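Local coordinates for B12-binding domain-containing protein (Kitasatospora setae, PDB 6WTE) that probably transfers a methyl group from S-adenosylmethionine to its substrate, as a radical SAM methylase that binds cobalamin and a [4Fe-4S] cluster, at residues A[70-75]-A[410-415]; A[77-82]-A[436-441]; A[414-419]-A[457-462]. All coordinates share one frame; numbering follows the deposited sequence. Where two conformers were deposited one is given.

Interaction 1: residues A[70-75]-A[410-415]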
loop_
_atom_site.group_PDB
_atom_site.type_symbol
_atom_site.label_atom_id
_atom_site.label_comp_id
_atom_site.label_asym_id
_atom_site.label_seq_id
_atom_site.Cartn_x
_atom_site.Cartn_y
_atom_site.Cartn_z
ATOM N N ASN A 70 6.870 1.280 -1.607
ATOM C CA ASN A 70 6.497 0.506 -2.783
ATOM C C ASN A 70 7.715 -0.246 -3.301
ATOM O O ASN A 70 8.795 0.337 -3.435
ATOM C CB ASN A 70 5.945 1.407 -3.894
ATOM C CG ASN A 70 4.986 2.468 -3.373
ATOM O OD1 ASN A 70 4.123 2.194 -2.543
ATOM N ND2 ASN A 70 5.139 3.690 -3.867
ATOM N N THR A 71 7.546 -1.539 -3.579
ATOM C CA THR A 71 8.614 -2.282 -4.242
ATOM C C THR A 71 8.587 -2.078 -5.748
ATOM O O THR A 71 9.642 -2.070 -6.392
ATOM C CB THR A 71 8.491 -3.775 -3.937
ATOM O OG1 THR A 71 7.188 -4.233 -4.332
ATOM C CG2 THR A 71 8.684 -4.031 -2.458
ATOM N N ASP A 72 7.390 -1.937 -6.314
ATOM C CA ASP A 72 7.178 -1.735 -7.741
ATOM C C ASP A 72 5.779 -1.157 -7.896
ATOM O O ASP A 72 5.074 -0.939 -6.910
ATOM C CB ASP A 72 7.357 -3.036 -8.546
ATOM C CG ASP A 72 6.407 -4.143 -8.122
ATOM O OD1 ASP A 72 6.564 -4.668 -7.001
ATOM O OD2 ASP A 72 5.511 -4.504 -8.927
ATOM N N THR A 73 5.377 -0.909 -9.143
ATOM C CA THR A 73 4.048 -0.349 -9.363
ATOM C C THR A 73 2.942 -1.355 -9.090
ATOM O O THR A 73 1.793 -0.944 -8.908
ATOM C CB THR A 73 3.903 0.176 -10.793
ATOM O OG1 THR A 73 3.937 -0.923 -11.712
ATOM C CG2 THR A 73 5.020 1.159 -11.121
ATOM N N VAL A 74 3.260 -2.655 -9.088
ATOM C CA VAL A 74 2.339 -3.744 -8.752
ATOM C C VAL A 74 1.351 -3.964 -9.903
ATOM O O VAL A 74 0.504 -4.862 -9.852
ATOM C CB VAL A 74 1.670 -3.476 -7.382
ATOM C CG1 VAL A 74 0.574 -4.466 -7.033
ATOM C CG2 VAL A 74 2.737 -3.522 -6.291
ATOM N N TYR A 75 1.505 -3.207 -10.989
ATOM C CA TYR A 75 0.757 -3.482 -12.213
ATOM C C TYR A 75 1.406 -4.666 -12.918
ATOM O O TYR A 75 2.562 -4.574 -13.343
ATOM C CB TYR A 75 0.753 -2.268 -13.139
ATOM C CG TYR A 75 -0.195 -1.159 -12.755
ATOM C CD1 TYR A 75 -1.566 -1.377 -12.692
ATOM C CD2 TYR A 75 0.278 0.120 -12.492
ATOM C CE1 TYR A 75 -2.440 -0.352 -12.356
ATOM C CE2 TYR A 75 -0.587 1.146 -12.154
ATOM C CZ TYR A 75 -1.942 0.905 -12.087
ATOM O OH TYR A 75 -2.802 1.928 -11.751
ATOM N N GLY A 410 -4.289 -9.242 -13.974
ATOM C CA GLY A 410 -3.074 -9.924 -13.575
ATOM C C GLY A 410 -2.705 -9.656 -12.126
ATOM O O GLY A 410 -3.195 -8.727 -11.484
ATOM N N LEU A 411 -1.810 -10.494 -11.599
ATOM C CA LEU A 411 -1.403 -10.399 -10.201
ATOM C C LEU A 411 0.110 -10.487 -10.089
ATOM O O LEU A 411 0.700 -11.505 -10.466
ATOM C CB LEU A 411 -2.047 -11.506 -9.361
ATOM C CG LEU A 411 -1.617 -11.475 -7.891
ATOM C CD1 LEU A 411 -2.090 -10.186 -7.238
ATOM C CD2 LEU A 411 -2.120 -12.683 -7.128
ATOM N N ARG A 412 0.733 -9.444 -9.545
ATOM C CA ARG A 412 2.121 -9.566 -9.110
ATOM C C ARG A 412 2.182 -10.452 -7.871
ATOM O O ARG A 412 1.463 -10.214 -6.894
ATOM C CB ARG A 412 2.721 -8.190 -8.805
ATOM C CG ARG A 412 3.325 -7.480 -10.004
ATOM C CD ARG A 412 4.797 -7.832 -10.198
ATOM N NE ARG A 412 5.613 -7.365 -9.078
ATOM C CZ ARG A 412 6.341 -8.150 -8.293
ATOM N NH1 ARG A 412 6.393 -9.462 -8.508
ATOM N NH2 ARG A 412 7.037 -7.615 -7.302
ATOM N N LEU A 413 3.039 -11.476 -7.915
ATOM C CA LEU A 413 3.151 -12.457 -6.843
ATOM C C LEU A 413 4.201 -12.043 -5.822
ATOM O O LEU A 413 5.279 -11.575 -6.183
ATOM C CB LEU A 413 3.515 -13.828 -7.413
ATOM C CG LEU A 413 2.460 -14.426 -8.347
ATOM C CD1 LEU A 413 2.952 -15.729 -8.918
ATOM C CD2 LEU A 413 1.156 -14.623 -7.597
ATOM N N PHE A 414 3.886 -12.254 -4.546
ATOM C CA PHE A 414 4.764 -11.933 -3.434
ATOM C C PHE A 414 4.899 -13.143 -2.519
ATOM O O PHE A 414 4.022 -14.013 -2.501
ATOM C CB PHE A 414 4.232 -10.717 -2.660
ATOM C CG PHE A 414 4.397 -9.428 -3.409
ATOM C CD1 PHE A 414 3.462 -9.041 -4.360
ATOM C CD2 PHE A 414 5.497 -8.618 -3.183
ATOM C CE1 PHE A 414 3.616 -7.859 -5.064
ATOM C CE2 PHE A 414 5.655 -7.433 -3.882
ATOM C CZ PHE A 414 4.713 -7.058 -4.824
ATOM N N PRO A 415 6.011 -13.243 -1.781
ATOM C CA PRO A 415 6.318 -14.508 -1.090
ATOM C C PRO A 415 5.325 -14.881 -0.004
ATOM O O PRO A 415 5.067 -16.074 0.199
ATOM C CB PRO A 415 7.722 -14.260 -0.513
ATOM C CG PRO A 415 7.869 -12.763 -0.485
ATOM C CD PRO A 415 7.125 -12.281 -1.683
HETATM O O HOH W 1 -0.700 -7.056 -8.747
#
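Val74 and Arg412 mark the closest backbone approach, their CA atoms 5.8 Å apart where the loop 70-75 passes the end of strand 404-412, and a water linking Val74 O to Arg412 N fills in between the two main chains. The salt bridge of Asp72 and Arg412 carries the contact. The two side chains meet tip to tip, and the guanidinium grips the carboxylate side-on: Arg412 NE donates to Asp72 OD2 at 2.9 Å and Arg412 NH2 to Asp72 OD1 at 3.0 Å, both nearly straight. Both oxygens lie close to the guanidinium plane, but the carboxylate is turned 50° against it, so each N-H arrives from above the carboxylate. With Asp72 CG between the backbone N and the carbonyl carbon (chi1 59°), the carboxylate comes within reach of both Val74 N and Arg412. Val74 N closes an Asx turn on Asp72 OD2, coming from the face opposite Arg412 NE, while Thr71 OG1 donates to Asp72 OD1 at 2.8 Å; four donors thus hold this buried carboxylate. The bridge joins the B12-binding domain to the radical SAM core beside cobalamin, to which Asn70, Thr71 and Thr73 hydrogen-bond. Arg412 NH1 turns instead to Val474 O. Phe414, itself part of the cobalamin pocket, forms a cation-pi pair with Arg412, its CE1 4.1 Å from the guanidinium plane and offset toward the rim. The ring edge meets Thr71 OG1, 3.6 Å from Phe414 CE2, and Asp72 OD1 lies near the ring plane. Val74 CG2 approaches Phe414 CZ obliquely, at 4.3 Å.

Interaction 2: residues A[77-82]-A[436-441]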
loop_
_atom_site.group_PDB
_atom_site.type_symbol
_atom_site.label_atom_id
_atom_site.label_comp_id
_atom_site.label_asym_id
_atom_site.label_seq_id
_atom_site.Cartn_x
_atom_site.Cartn_y
_atom_site.Cartn_z
ATOM N N PHE A 77 1.098 -6.093 -15.821
ATOM C CA PHE A 77 1.557 -5.939 -17.195
ATOM C C PHE A 77 2.770 -5.023 -17.309
ATOM O O PHE A 77 3.449 -5.049 -18.342
ATOM C CB PHE A 77 0.422 -5.410 -18.077
ATOM C CG PHE A 77 -0.345 -4.279 -17.458
ATOM C CD1 PHE A 77 -1.393 -4.525 -16.582
ATOM C CD2 PHE A 77 -0.012 -2.961 -17.742
ATOM C CE1 PHE A 77 -2.091 -3.484 -16.003
ATOM C CE2 PHE A 77 -0.716 -1.915 -17.168
ATOM C CZ PHE A 77 -1.752 -2.177 -16.297
ATOM N N GLU A 78 3.082 -4.252 -16.267
ATOM C CA GLU A 78 4.161 -3.272 -16.323
ATOM C C GLU A 78 5.475 -3.804 -15.768
ATOM O O GLU A 78 6.504 -3.728 -16.444
ATOM C CB GLU A 78 3.771 -2.005 -15.557
ATOM C CG GLU A 78 4.749 -0.861 -15.776
ATOM C CD GLU A 78 4.364 0.397 -15.026
ATOM O OE1 GLU A 78 3.385 0.356 -14.249
ATOM O OE2 GLU A 78 5.052 1.425 -15.218
ATOM N N GLN A 79 5.459 -4.343 -14.553
ATOM C CA GLN A 79 6.657 -4.881 -13.915
ATOM C C GLN A 79 7.768 -3.830 -13.873
ATOM O O GLN A 79 8.887 -4.027 -14.360
ATOM C CB GLN A 79 7.102 -6.160 -14.622
ATOM C CG GLN A 79 6.088 -7.275 -14.439
ATOM C CD GLN A 79 6.337 -8.451 -15.344
ATOM O OE1 GLN A 79 7.481 -8.788 -15.644
ATOM N NE2 GLN A 79 5.262 -9.081 -15.798
ATOM N N ARG A 80 7.420 -2.690 -13.284
ATOM C CA ARG A 80 8.357 -1.585 -13.123
ATOM C C ARG A 80 8.782 -1.500 -11.666
ATOM O O ARG A 80 7.988 -1.074 -10.815
ATOM C CB ARG A 80 7.747 -0.259 -13.578
ATOM C CG ARG A 80 8.632 0.937 -13.244
ATOM C CD ARG A 80 8.421 2.102 -14.193
ATOM N NE ARG A 80 9.293 3.223 -13.853
ATOM C CZ ARG A 80 8.919 4.263 -13.115
ATOM N NH1 ARG A 80 7.682 4.331 -12.639
ATOM N NH2 ARG A 80 9.781 5.236 -12.853
ATOM N N PRO A 81 10.004 -1.899 -11.329
ATOM C CA PRO A 81 10.433 -1.884 -9.929
ATOM C C PRO A 81 10.862 -0.504 -9.462
ATOM O O PRO A 81 11.286 0.344 -10.249
ATOM C CB PRO A 81 11.630 -2.839 -9.926
ATOM C CG PRO A 81 12.222 -2.660 -11.274
ATOM C CD PRO A 81 11.050 -2.441 -12.214
ATOM N N PHE A 82 10.739 -0.294 -8.150
ATOM C CA PHE A 82 11.313 0.869 -7.489
ATOM C C PHE A 82 12.541 0.546 -6.645
ATOM O O PHE A 82 13.277 1.469 -6.286
ATOM C CB PHE A 82 10.277 1.540 -6.573
ATOM C CG PHE A 82 9.074 2.087 -7.294
ATOM C CD1 PHE A 82 9.215 3.073 -8.257
ATOM C CD2 PHE A 82 7.801 1.642 -6.977
ATOM C CE1 PHE A 82 8.106 3.590 -8.910
ATOM C CE2 PHE A 82 6.688 2.156 -7.625
ATOM C CZ PHE A 82 6.843 3.125 -8.594
ATOM N N LEU A 436 2.323 -18.674 -14.482
ATOM C CA LEU A 436 3.475 -17.894 -14.051
ATOM C C LEU A 436 4.066 -17.140 -15.237
ATOM O O LEU A 436 4.234 -17.702 -16.323
ATOM C CB LEU A 436 4.517 -18.830 -13.445
ATOM C CG LEU A 436 5.474 -18.388 -12.354
ATOM C CD1 LEU A 436 4.693 -17.750 -11.233
ATOM C CD2 LEU A 436 6.193 -19.616 -11.856
ATOM N N GLN A 437 4.415 -15.873 -15.023
ATOM C CA GLN A 437 4.872 -15.032 -16.119
ATOM C C GLN A 437 5.795 -13.946 -15.586
ATOM O O GLN A 437 5.613 -13.444 -14.474
ATOM C CB GLN A 437 3.683 -14.390 -16.853
ATOM C CG GLN A 437 4.001 -13.742 -18.206
ATOM C CD GLN A 437 4.516 -12.304 -18.101
ATOM O OE1 GLN A 437 4.377 -11.649 -17.070
ATOM N NE2 GLN A 437 5.107 -11.813 -19.183
ATOM N N SER A 438 6.777 -13.576 -16.403
ATOM C CA SER A 438 7.567 -12.377 -16.159
ATOM C C SER A 438 8.068 -11.851 -17.491
ATOM O O SER A 438 8.505 -12.629 -18.345
ATOM C CB SER A 438 8.758 -12.635 -15.231
ATOM O OG SER A 438 9.467 -11.424 -15.016
ATOM N N ASN A 439 8.011 -10.525 -17.660
ATOM C CA ASN A 439 8.407 -9.919 -18.927
ATOM C C ASN A 439 9.879 -10.122 -19.244
ATOM O O ASN A 439 10.257 -10.061 -20.418
ATOM C CB ASN A 439 8.115 -8.422 -18.922
ATOM C CG ASN A 439 6.635 -8.116 -18.901
ATOM O OD1 ASN A 439 5.801 -8.994 -19.123
ATOM N ND2 ASN A 439 6.302 -6.862 -18.645
ATOM N N THR A 440 10.720 -10.327 -18.232
ATOM C CA THR A 440 12.159 -10.467 -18.419
ATOM C C THR A 440 12.648 -11.888 -18.157
ATOM O O THR A 440 13.848 -12.102 -17.960
ATOM C CB THR A 440 12.898 -9.475 -17.521
ATOM O OG1 THR A 440 12.507 -9.692 -16.162
ATOM C CG2 THR A 440 12.542 -8.048 -17.910
ATOM N N ALA A 441 11.743 -12.863 -18.142
ATOM C CA ALA A 441 12.129 -14.236 -17.842
ATOM C C ALA A 441 12.924 -14.840 -18.991
ATOM O O ALA A 441 12.521 -14.760 -20.155
ATOM C CB ALA A 441 10.892 -15.085 -17.556
HETATM O O HOH W 2 8.852 -5.172 -17.973
HETATM O O HOH W 3 10.051 -8.277 -14.793
#
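Phe77 meets the 436-441 segment through its carbonyl: Asn439 ND2 makes a weak hydrogen bond to Phe77 O at 3.4 Å, while the Phe77 ring packs on Trp495 of helix 491-503. At Glu78 the carbonyl again faces Asn439 ND2, now through a water that donates to Glu78 O and accepts from the amide; the carboxylate turns away to Thr73 OG1. Gln79 does most of the work. Its chain, extended beyond CG, brings the terminal amide over that of Asn439, the two planes stacked and 25° apart. Gln79 OE1 accepts from Asn439 N at 2.7 Å, an almost straight bond on a lone pair in the carbonyl plane, and a water donates to the same oxygen and to Thr440 OG1, which also hydrogen-bonds to Phe471 O. On the other branch, Gln79 NE2 donates to Gln437 OE1 at 3.0 Å, again on an in-plane lone pair, and also to Ala76 O. A bend at chi2 carries the Gln437 amide to the Gln79 and Asn439 side chains; its NE2 in turn donates to Asn439 OD1 at 2.9 Å, tying the three amides into one network that holds them against rotation. Asn439 is the second residue of a type I beta turn from Ser438 to Ala441. Gln79 thus holds the backbone N and side chain of this turn residue, joining a loop of the B12-binding domain to a type I beta turn of the radical SAM core.

Interaction 3: residues A[414-419]-A[457-462]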
loop_
_atom_site.group_PDB
_atom_site.type_symbol
_atom_site.label_atom_id
_atom_site.label_comp_id
_atom_site.label_asym_id
_atom_site.label_seq_id
_atom_site.Cartn_x
_atom_site.Cartn_y
_atom_site.Cartn_z
ATOM N N PHE A 414 3.886 -12.254 -4.546
ATOM C CA PHE A 414 4.764 -11.933 -3.434
ATOM C C PHE A 414 4.899 -13.143 -2.519
ATOM O O PHE A 414 4.022 -14.013 -2.501
ATOM C CB PHE A 414 4.232 -10.717 -2.660
ATOM C CG PHE A 414 4.397 -9.428 -3.409
ATOM C CD1 PHE A 414 3.462 -9.041 -4.360
ATOM C CD2 PHE A 414 5.497 -8.618 -3.183
ATOM C CE1 PHE A 414 3.616 -7.859 -5.064
ATOM C CE2 PHE A 414 5.655 -7.433 -3.882
ATOM C CZ PHE A 414 4.713 -7.058 -4.824
ATOM N N PRO A 415 6.011 -13.243 -1.781
ATOM C CA PRO A 415 6.318 -14.508 -1.090
ATOM C C PRO A 415 5.325 -14.881 -0.004
ATOM O O PRO A 415 5.067 -16.074 0.199
ATOM C CB PRO A 415 7.722 -14.260 -0.513
ATOM C CG PRO A 415 7.869 -12.763 -0.485
ATOM C CD PRO A 415 7.125 -12.281 -1.683
ATOM N N TYR A 416 4.760 -13.910 0.707
ATOM C CA TYR A 416 3.888 -14.246 1.824
ATOM C C TYR A 416 2.443 -13.936 1.475
ATOM O O TYR A 416 1.736 -13.253 2.220
ATOM C CB TYR A 416 4.346 -13.515 3.083
ATOM C CG TYR A 416 5.795 -13.811 3.348
ATOM C CD1 TYR A 416 6.192 -15.086 3.721
ATOM C CD2 TYR A 416 6.772 -12.836 3.173
ATOM C CE1 TYR A 416 7.522 -15.387 3.944
ATOM C CE2 TYR A 416 8.118 -13.125 3.397
ATOM C CZ TYR A 416 8.481 -14.406 3.777
ATOM O OH TYR A 416 9.797 -14.720 4.003
ATOM N N THR A 417 2.020 -14.424 0.322
ATOM C CA THR A 417 0.626 -14.455 -0.060
ATOM C C THR A 417 0.245 -15.898 -0.345
ATOM O O THR A 417 1.086 -16.685 -0.791
ATOM C CB THR A 417 0.344 -13.600 -1.300
ATOM O OG1 THR A 417 1.008 -14.167 -2.439
ATOM C CG2 THR A 417 0.828 -12.169 -1.088
ATOM N N PRO A 418 -0.994 -16.290 -0.063
ATOM C CA PRO A 418 -1.398 -17.663 -0.381
ATOM C C PRO A 418 -1.145 -18.027 -1.837
ATOM O O PRO A 418 -0.730 -19.162 -2.118
ATOM C CB PRO A 418 -2.890 -17.671 -0.018
ATOM C CG PRO A 418 -3.000 -16.642 1.077
ATOM C CD PRO A 418 -2.034 -15.560 0.693
ATOM N N MET A 419 -1.338 -17.080 -2.764
ATOM C CA MET A 419 -1.058 -17.337 -4.176
ATOM C C MET A 419 0.420 -17.627 -4.399
ATOM O O MET A 419 0.777 -18.612 -5.052
ATOM C CB MET A 419 -1.495 -16.150 -5.038
ATOM C CG MET A 419 -2.977 -16.131 -5.389
ATOM S SD MET A 419 -3.395 -17.425 -6.571
ATOM C CE MET A 419 -2.741 -16.742 -8.097
ATOM N N ALA A 457 15.768 -14.645 2.801
ATOM C CA ALA A 457 16.127 -13.789 1.675
ATOM C C ALA A 457 16.013 -14.532 0.351
ATOM O O ALA A 457 15.519 -13.972 -0.634
ATOM C CB ALA A 457 17.537 -13.226 1.852
ATOM N N GLU A 458 16.468 -15.790 0.299
ATOM C CA GLU A 458 16.341 -16.548 -0.943
ATOM C C GLU A 458 14.882 -16.745 -1.319
ATOM O O GLU A 458 14.511 -16.588 -2.486
ATOM C CB GLU A 458 17.035 -17.910 -0.834
ATOM C CG GLU A 458 16.904 -18.713 -2.122
ATOM C CD GLU A 458 17.526 -20.094 -2.046
ATOM O OE1 GLU A 458 17.976 -20.497 -0.953
ATOM O OE2 GLU A 458 17.558 -20.773 -3.090
ATOM N N TYR A 459 14.040 -17.096 -0.345
ATOM C CA TYR A 459 12.625 -17.313 -0.638
ATOM C C TYR A 459 11.956 -16.034 -1.125
ATOM O O TYR A 459 11.078 -16.070 -1.996
ATOM C CB TYR A 459 11.900 -17.856 0.596
ATOM C CG TYR A 459 10.416 -17.998 0.358
ATOM C CD1 TYR A 459 9.945 -18.931 -0.551
ATOM C CD2 TYR A 459 9.489 -17.186 1.014
ATOM C CE1 TYR A 459 8.601 -19.072 -0.800
ATOM C CE2 TYR A 459 8.126 -17.322 0.768
ATOM C CZ TYR A 459 7.694 -18.262 -0.145
ATOM O OH TYR A 459 6.349 -18.420 -0.409
ATOM N N GLU A 460 12.365 -14.889 -0.578
ATOM C CA GLU A 460 11.702 -13.637 -0.925
ATOM C C GLU A 460 12.204 -13.083 -2.252
ATOM O O GLU A 460 11.411 -12.576 -3.053
ATOM C CB GLU A 460 11.897 -12.618 0.200
ATOM C CG GLU A 460 11.242 -13.032 1.508
ATOM C CD GLU A 460 11.676 -12.176 2.679
ATOM O OE1 GLU A 460 12.418 -11.196 2.460
ATOM O OE2 GLU A 460 11.279 -12.482 3.820
ATOM N N ARG A 461 13.510 -13.178 -2.510
ATOM C CA ARG A 461 14.067 -12.478 -3.663
ATOM C C ARG A 461 13.628 -13.102 -4.983
ATOM O O ARG A 461 13.586 -12.406 -6.001
ATOM C CB ARG A 461 15.595 -12.432 -3.566
ATOM C CG ARG A 461 16.285 -13.767 -3.815
ATOM C CD ARG A 461 17.728 -13.748 -3.304
ATOM N NE ARG A 461 18.392 -15.011 -3.602
ATOM C CZ ARG A 461 19.268 -15.618 -2.805
ATOM N NH1 ARG A 461 19.593 -15.092 -1.627
ATOM N NH2 ARG A 461 19.809 -16.768 -3.184
ATOM N N GLN A 462 13.289 -14.396 -4.991
ATOM C CA GLN A 462 12.972 -15.074 -6.246
ATOM C C GLN A 462 11.719 -14.512 -6.904
ATOM O O GLN A 462 11.519 -14.704 -8.107
ATOM C CB GLN A 462 12.798 -16.580 -6.011
ATOM C CG GLN A 462 11.648 -16.899 -5.079
ATOM C CD GLN A 462 11.461 -18.385 -4.818
ATOM O OE1 GLN A 462 11.849 -19.228 -5.621
ATOM N NE2 GLN A 462 10.842 -18.706 -3.685
#
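Pro415 and Tyr416 lie in the loop between strand 404-412 and helix 418-427 of the radical SAM core, and pack against one side of helix 456-461. Pro415 O accepts from Tyr459 OH at 2.7 Å, on a lone pair in the carbonyl plane. The same tyrosine, its CG anti to the backbone N (chi1 176°) and so started toward Pro415, lies close against the proline, with Pro415 CB only 3.3 Å from Tyr459 CE2. Pro415 CG touches Glu460 CG, the two side chains crossing at about a right angle. Tyr416 adds a second phenol bond: its OH donates to Glu460 OE2 at 2.7 Å, using the anti lone pair of a carboxylate turned 84° against the ring. Tyr416 CE1 comes to the edge of the Tyr459 ring, 3.8 Å from Tyr459 CE2, in an oblique pair with planes 58° apart. Around this shell, the other carboxylate oxygen, Glu460 OE1, accepts from Ala114 N in helix 112-119 of the B12-binding domain, so both oxygens of this buried group are satisfied. Thr417, at the N-cap of helix 418-427, follows directly, its side chain bonded to Gly420 N. Gln462 NE2, which also bonds to Lys448 O, donates to Tyr459 O at 3.1 Å.

In the fold
Interactions 1 and 2 draw on one loop of the B12-binding domain, between strand 63-67 and helix 83-96, and their centres are about 9 Å apart. The loop folds back on itself between them: Thr71 O lies 2.7 Å from Phe82 N, a probable hydrogen bond. Interaction 3 shares Phe414 and Pro415 with interaction 1, its centre about 11 Å away; Phe414 faces the cobalamin pocket while Pro415 looks to helix 456-461. Interactions 2 and 3 do not touch, their nearest atoms about 7 Å apart. Interaction 1 comes nearest cobalamin, the side chain of Thr71 about 3 Å from it; the side chains of Phe414 and Tyr416 are each about 11 Å from the iron-sulfur cluster.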